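Local coordinates for protein Ent-copalyl diphosphate synthase (Streptomyces platensis, PDB 5BP8) that is a terpene-synthase-type protein, mainly helical and probably related in fold to the squalene-hopene cyclases, at residues 40-45 against 86-91; 287-292 against 322-327. One frame throughout, in Å; residues are numbered along the deposited sequence.

Both contacts lie at the surface of a single chain built of helices and loops with almost no strand. Interaction 1 comes first along the chain and closes before interaction 2 opens. It joins two loops, the one after helix 31-40 and the one after helix 72-86. Interaction 2 joins a helix end to a loop: the C-terminal part of helix 282-291 meets the connection that runs from helix 307-319 to helix 349-365. The centres of interaction 1 and interaction 2 are about 44 Å apart. The nearest atoms of interaction 1 and interaction 2 are about 25 Å apart. They share no helix and do not touch. They are local surface contacts in separate parts of the fold.

Interaction 1 (40-45 against 86-91)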
loop_
_atom_site.group_PDB
_atom_site.type_symbol
_atom_site.label_atom_id
_atom_site.label_comp_id
_atom_site.label_asym_id
_atom_site.label_seq_id
_atom_site.Cartn_x
_atom_site.Cartn_y
_atom_site.Cartn_z
ATOM N N LEU A 40 -19.045 -8.322 -6.747
ATOM C CA LEU A 40 -20.029 -7.411 -6.145
ATOM C C LEU A 40 -20.691 -6.438 -7.100
ATOM O O LEU A 40 -21.769 -5.943 -6.774
ATOM C CB LEU A 40 -19.380 -6.588 -5.027
ATOM C CG LEU A 40 -18.771 -7.405 -3.892
ATOM C CD1 LEU A 40 -18.029 -6.500 -2.925
ATOM C CD2 LEU A 40 -19.785 -8.283 -3.163
ATOM N N ALA A 41 -20.061 -6.148 -8.241
ATOM C CA ALA A 41 -20.533 -5.097 -9.141
ATOM C C ALA A 41 -20.507 -5.507 -10.617
ATOM O O ALA A 41 -19.838 -4.892 -11.426
ATOM C CB ALA A 41 -19.749 -3.808 -8.899
ATOM N N PRO A 42 -21.222 -6.585 -10.963
ATOM C CA PRO A 42 -21.248 -7.043 -12.354
ATOM C C PRO A 42 -21.939 -6.019 -13.277
ATOM O O PRO A 42 -21.735 -6.070 -14.485
ATOM C CB PRO A 42 -22.042 -8.357 -12.278
ATOM C CG PRO A 42 -22.883 -8.209 -11.055
ATOM C CD PRO A 42 -22.077 -7.403 -10.100
ATOM N N TRP A 43 -22.697 -5.094 -12.696
ATOM C CA TRP A 43 -23.359 -3.978 -13.442
ATOM C C TRP A 43 -22.367 -2.958 -14.016
ATOM O O TRP A 43 -22.656 -2.237 -14.967
ATOM C CB TRP A 43 -24.384 -3.257 -12.525
ATOM C CG TRP A 43 -23.765 -2.695 -11.276
ATOM C CD1 TRP A 43 -23.750 -3.282 -10.066
ATOM C CD2 TRP A 43 -23.050 -1.460 -11.136
ATOM N NE1 TRP A 43 -23.061 -2.510 -9.173
ATOM C CE2 TRP A 43 -22.598 -1.395 -9.812
ATOM C CE3 TRP A 43 -22.719 -0.421 -12.007
ATOM C CZ2 TRP A 43 -21.876 -0.310 -9.316
ATOM C CZ3 TRP A 43 -21.978 0.654 -11.520
ATOM C CH2 TRP A 43 -21.565 0.698 -10.187
ATOM N N LEU A 44 -21.172 -2.910 -13.434
ATOM C CA LEU A 44 -20.206 -1.890 -13.762
ATOM C C LEU A 44 -19.467 -2.153 -15.055
ATOM O O LEU A 44 -19.055 -3.284 -15.319
ATOM C CB LEU A 44 -19.168 -1.815 -12.612
ATOM C CG LEU A 44 -18.051 -0.789 -12.732
ATOM C CD1 LEU A 44 -18.558 0.626 -12.692
ATOM C CD2 LEU A 44 -17.059 -1.012 -11.576
ATOM N N ASP A 45 -19.279 -1.090 -15.840
ATOM C CA ASP A 45 -18.523 -1.139 -17.089
ATOM C C ASP A 45 -17.148 -1.783 -16.851
ATOM O O ASP A 45 -16.539 -1.580 -15.790
ATOM C CB ASP A 45 -18.327 0.283 -17.650
ATOM C CG ASP A 45 -19.569 0.834 -18.376
ATOM O OD1 ASP A 45 -20.511 0.070 -18.667
ATOM O OD2 ASP A 45 -19.586 2.056 -18.668
ATOM N N LEU A 86 -19.680 -17.666 -12.210
ATOM C CA LEU A 86 -20.141 -18.930 -12.809
ATOM C C LEU A 86 -21.567 -19.264 -12.397
ATOM O O LEU A 86 -22.309 -19.873 -13.173
ATOM C CB LEU A 86 -19.193 -20.069 -12.442
ATOM C CG LEU A 86 -17.931 -20.056 -13.286
ATOM C CD1 LEU A 86 -16.811 -20.801 -12.577
ATOM C CD2 LEU A 86 -18.223 -20.656 -14.651
ATOM N N ALA A 87 -21.980 -18.816 -11.214
ATOM C CA ALA A 87 -23.358 -19.056 -10.762
ATOM C C ALA A 87 -24.394 -18.079 -11.309
ATOM O O ALA A 87 -25.577 -18.270 -11.051
ATOM C CB ALA A 87 -23.424 -19.034 -9.248
ATOM N N ARG A 88 -23.982 -17.020 -12.002
ATOM C CA ARG A 88 -24.941 -15.982 -12.414
ATOM C C ARG A 88 -25.166 -16.019 -13.923
ATOM O O ARG A 88 -24.474 -16.752 -14.626
ATOM C CB ARG A 88 -24.489 -14.579 -11.940
ATOM C CG ARG A 88 -23.217 -14.095 -12.566
ATOM C CD ARG A 88 -23.034 -12.581 -12.475
ATOM N NE ARG A 88 -22.951 -12.048 -11.117
ATOM C CZ ARG A 88 -21.845 -11.603 -10.507
ATOM N NH1 ARG A 88 -20.620 -11.617 -11.088
ATOM N NH2 ARG A 88 -21.978 -11.132 -9.286
ATOM N N THR A 89 -26.154 -15.257 -14.410
ATOM C CA THR A 89 -26.299 -15.014 -15.862
ATOM C C THR A 89 -25.257 -13.973 -16.334
ATOM O O THR A 89 -24.710 -13.217 -15.518
ATOM C CB THR A 89 -27.710 -14.521 -16.243
ATOM O OG1 THR A 89 -27.963 -13.245 -15.638
ATOM C CG2 THR A 89 -28.776 -15.525 -15.808
ATOM N N ASP A 90 -24.989 -13.938 -17.638
ATOM C CA ASP A 90 -23.944 -13.068 -18.198
ATOM C C ASP A 90 -24.293 -11.567 -18.215
ATOM O O ASP A 90 -25.433 -11.195 -18.491
ATOM C CB ASP A 90 -23.604 -13.506 -19.630
ATOM C CG ASP A 90 -22.854 -14.828 -19.680
ATOM O OD1 ASP A 90 -22.150 -15.171 -18.702
ATOM O OD2 ASP A 90 -22.947 -15.513 -20.716
ATOM N N SER A 91 -23.290 -10.727 -17.919
ATOM C CA SER A 91 -23.454 -9.269 -17.991
ATOM C C SER A 91 -23.483 -8.784 -19.448
ATOM O O SER A 91 -24.072 -7.738 -19.749
ATOM C CB SER A 91 -22.349 -8.544 -17.208
ATOM O OG SER A 91 -22.530 -8.707 -15.813
#
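A type I beta turn from A41 to L44 follows helix 31-40, and its second residue, P42, meets R88 and S91 in the loop after helix 72-86. The turn is closed by the backbone bond from L44 N to A41 O, 3.1 Å. The P42 ring lies over one face of the R88 guanidinium. Its CG sits 3.5 Å above that plane, over the centre of the group, and CG is also 3.5 Å from R88 NH2. The R88 chain starts with CG between the backbone N and the carbonyl carbon (chi1 65°) and bends at chi3 (62°), which lays the guanidinium against the proline. Its polar end is held by the end of helix 31-40: NH1 bonds V38 O and NH2 bonds S39 O. NH1 also forms a salt bridge with E85. S91 adds a hydrogen bond from OG to P42 O, 3.1 Å. The hydroxyl comes from above the carbonyl plane, 51° out of it. S91 is poorly ordered and has two conformers, so this bond is less certain. R88 thus spends its N-H groups on V38 O, S39 O and E85, and its flat face on the apolar proline ring.

Interaction 2 (287-292 against 322-327); sequences SLEAGL and RTHRPD
E289, near the C-terminal end of helix 282-291, receives a salt bridge from R322 and a His-carboxylate hydrogen bond from H324, both in the loop after helix 307-319. Each partner takes a different oxygen. In the salt bridge, R322 NH1 is 3.0 Å from E289 OE1. It is bent, with an N-H...O angle of 149°, and NH1 arrives from above the carboxylate plane. The two flat groups are turned 55° apart. The R322 chain is extended from CG to NE, and its CD passes 3.3 Å from E289 OE2. The stronger partner of NH1 is D286, about one turn earlier on the same helix. Two acidic side chains thus share this nitrogen and probably offset its charge. In the hydrogen bond, H324 NE2 donates to E289 OE2 over a short 2.6 Å, meeting the oxygen on its anti side. Ring and carboxylate stand nearly perpendicular. With CG beside the backbone N (chi1 -63°), H324 turns its NE2 edge to the helix. The apolar part is slight. L292, the first residue beyond the helix, also packs on L314 of helix 307-319. Its methyl CD2 lies over one face of the H324 ring, 4.5 Å from H324 CG.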
loop_
_atom_site.group_PDB
_atom_site.type_symbol
_atom_site.label_atom_id
_atom_site.label_comp_id
_atom_site.label_asym_id
_atom_site.label_seq_id
_atom_site.Cartn_x
_atom_site.Cartn_y
_atom_site.Cartn_z
ATOM N N SER A 287 -2.542 21.967 -1.593
ATOM C CA SER A 287 -3.333 20.725 -1.353
ATOM C C SER A 287 -3.009 20.165 0.021
ATOM O O SER A 287 -3.893 19.864 0.809
ATOM C CB SER A 287 -3.007 19.659 -2.415
ATOM O OG SER A 287 -3.543 18.388 -2.075
ATOM N N LEU A 288 -1.726 20.031 0.310
ATOM C CA LEU A 288 -1.314 19.479 1.594
ATOM C C LEU A 288 -1.729 20.360 2.763
ATOM O O LEU A 288 -2.247 19.862 3.751
ATOM C CB LEU A 288 0.186 19.241 1.623
ATOM C CG LEU A 288 0.720 18.111 0.732
ATOM C CD1 LEU A 288 2.197 17.947 1.016
ATOM C CD2 LEU A 288 -0.020 16.791 0.971
ATOM N N GLU A 289 -1.514 21.674 2.665
ATOM C CA GLU A 289 -1.953 22.572 3.752
ATOM C C GLU A 289 -3.454 22.557 4.015
ATOM O O GLU A 289 -3.896 22.574 5.175
ATOM C CB GLU A 289 -1.495 24.014 3.475
ATOM C CG GLU A 289 -0.136 24.292 4.030
ATOM C CD GLU A 289 0.266 25.761 3.937
ATOM O OE1 GLU A 289 -0.250 26.505 3.061
ATOM O OE2 GLU A 289 1.117 26.140 4.753
ATOM N N ALA A 290 -4.240 22.536 2.950
ATOM C CA ALA A 290 -5.680 22.468 3.067
ATOM C C ALA A 290 -6.099 21.176 3.734
ATOM O O ALA A 290 -7.081 21.158 4.440
ATOM C CB ALA A 290 -6.345 22.579 1.704
ATOM N N GLY A 291 -5.364 20.090 3.511
ATOM C CA GLY A 291 -5.763 18.820 4.066
ATOM C C GLY A 291 -5.384 18.655 5.526
ATOM O O GLY A 291 -6.021 17.917 6.253
ATOM N N LEU A 292 -4.322 19.323 5.935
ATOM C CA LEU A 292 -3.796 19.205 7.280
ATOM C C LEU A 292 -4.701 19.874 8.313
ATOM O O LEU A 292 -5.136 20.996 8.108
ATOM C CB LEU A 292 -2.406 19.824 7.293
ATOM C CG LEU A 292 -1.549 19.671 8.534
ATOM C CD1 LEU A 292 -1.352 18.203 8.911
ATOM C CD2 LEU A 292 -0.230 20.352 8.237
ATOM N N ARG A 322 7.019 25.949 4.115
ATOM C CA ARG A 322 5.748 26.098 4.829
ATOM C C ARG A 322 5.797 25.325 6.124
ATOM O O ARG A 322 5.343 24.169 6.208
ATOM C CB ARG A 322 4.568 25.671 3.965
ATOM C CG ARG A 322 4.474 26.468 2.679
ATOM C CD ARG A 322 3.091 26.486 2.093
ATOM N NE ARG A 322 3.148 26.991 0.726
ATOM C CZ ARG A 322 2.116 27.029 -0.112
ATOM N NH1 ARG A 322 0.902 26.643 0.257
ATOM N NH2 ARG A 322 2.300 27.471 -1.338
ATOM N N THR A 323 6.380 25.957 7.140
ATOM C CA THR A 323 6.613 25.314 8.417
ATOM C C THR A 323 5.410 25.424 9.342
ATOM O O THR A 323 4.916 26.520 9.608
ATOM C CB THR A 323 7.853 25.902 9.108
ATOM O OG1 THR A 323 8.991 25.692 8.274
ATOM C CG2 THR A 323 8.108 25.229 10.435
ATOM N N HIS A 324 4.928 24.286 9.823
ATOM C CA HIS A 324 3.823 24.244 10.769
ATOM C C HIS A 324 4.300 23.490 11.976
ATOM O O HIS A 324 4.931 22.435 11.826
ATOM C CB HIS A 324 2.617 23.492 10.189
ATOM C CG HIS A 324 2.028 24.145 8.988
ATOM N ND1 HIS A 324 0.912 24.947 9.049
ATOM C CD2 HIS A 324 2.428 24.154 7.699
ATOM C CE1 HIS A 324 0.633 25.402 7.842
ATOM N NE2 HIS A 324 1.538 24.933 7.005
ATOM N N ARG A 325 3.967 23.985 13.166
ATOM C CA ARG A 325 4.264 23.237 14.383
ATOM C C ARG A 325 3.648 21.847 14.286
ATOM O O ARG A 325 2.449 21.730 13.972
ATOM C CB ARG A 325 3.707 23.927 15.614
ATOM C CG ARG A 325 4.750 24.700 16.366
ATOM C CD ARG A 325 4.139 25.313 17.599
ATOM N NE ARG A 325 5.156 26.008 18.369
ATOM C CZ ARG A 325 4.896 26.785 19.416
ATOM N NH1 ARG A 325 3.648 26.947 19.837
ATOM N NH2 ARG A 325 5.904 27.376 20.050
ATOM N N PRO A 326 4.449 20.802 14.554
ATOM C CA PRO A 326 3.952 19.428 14.408
ATOM C C PRO A 326 3.187 18.934 15.632
ATOM O O PRO A 326 3.340 17.788 16.038
ATOM C CB PRO A 326 5.239 18.628 14.196
ATOM C CG PRO A 326 6.246 19.370 15.039
ATOM C CD PRO A 326 5.886 20.825 14.875
ATOM N N ASP A 327 2.325 19.778 16.193
ATOM C CA ASP A 327 1.600 19.409 17.391
ATOM C C ASP A 327 0.599 18.287 17.184
ATOM O O ASP A 327 0.361 17.532 18.116
ATOM C CB ASP A 327 0.918 20.628 18.002
ATOM C CG ASP A 327 1.924 21.614 18.611
ATOM O OD1 ASP A 327 3.007 21.193 19.067
ATOM O OD2 ASP A 327 1.610 22.817 18.642
#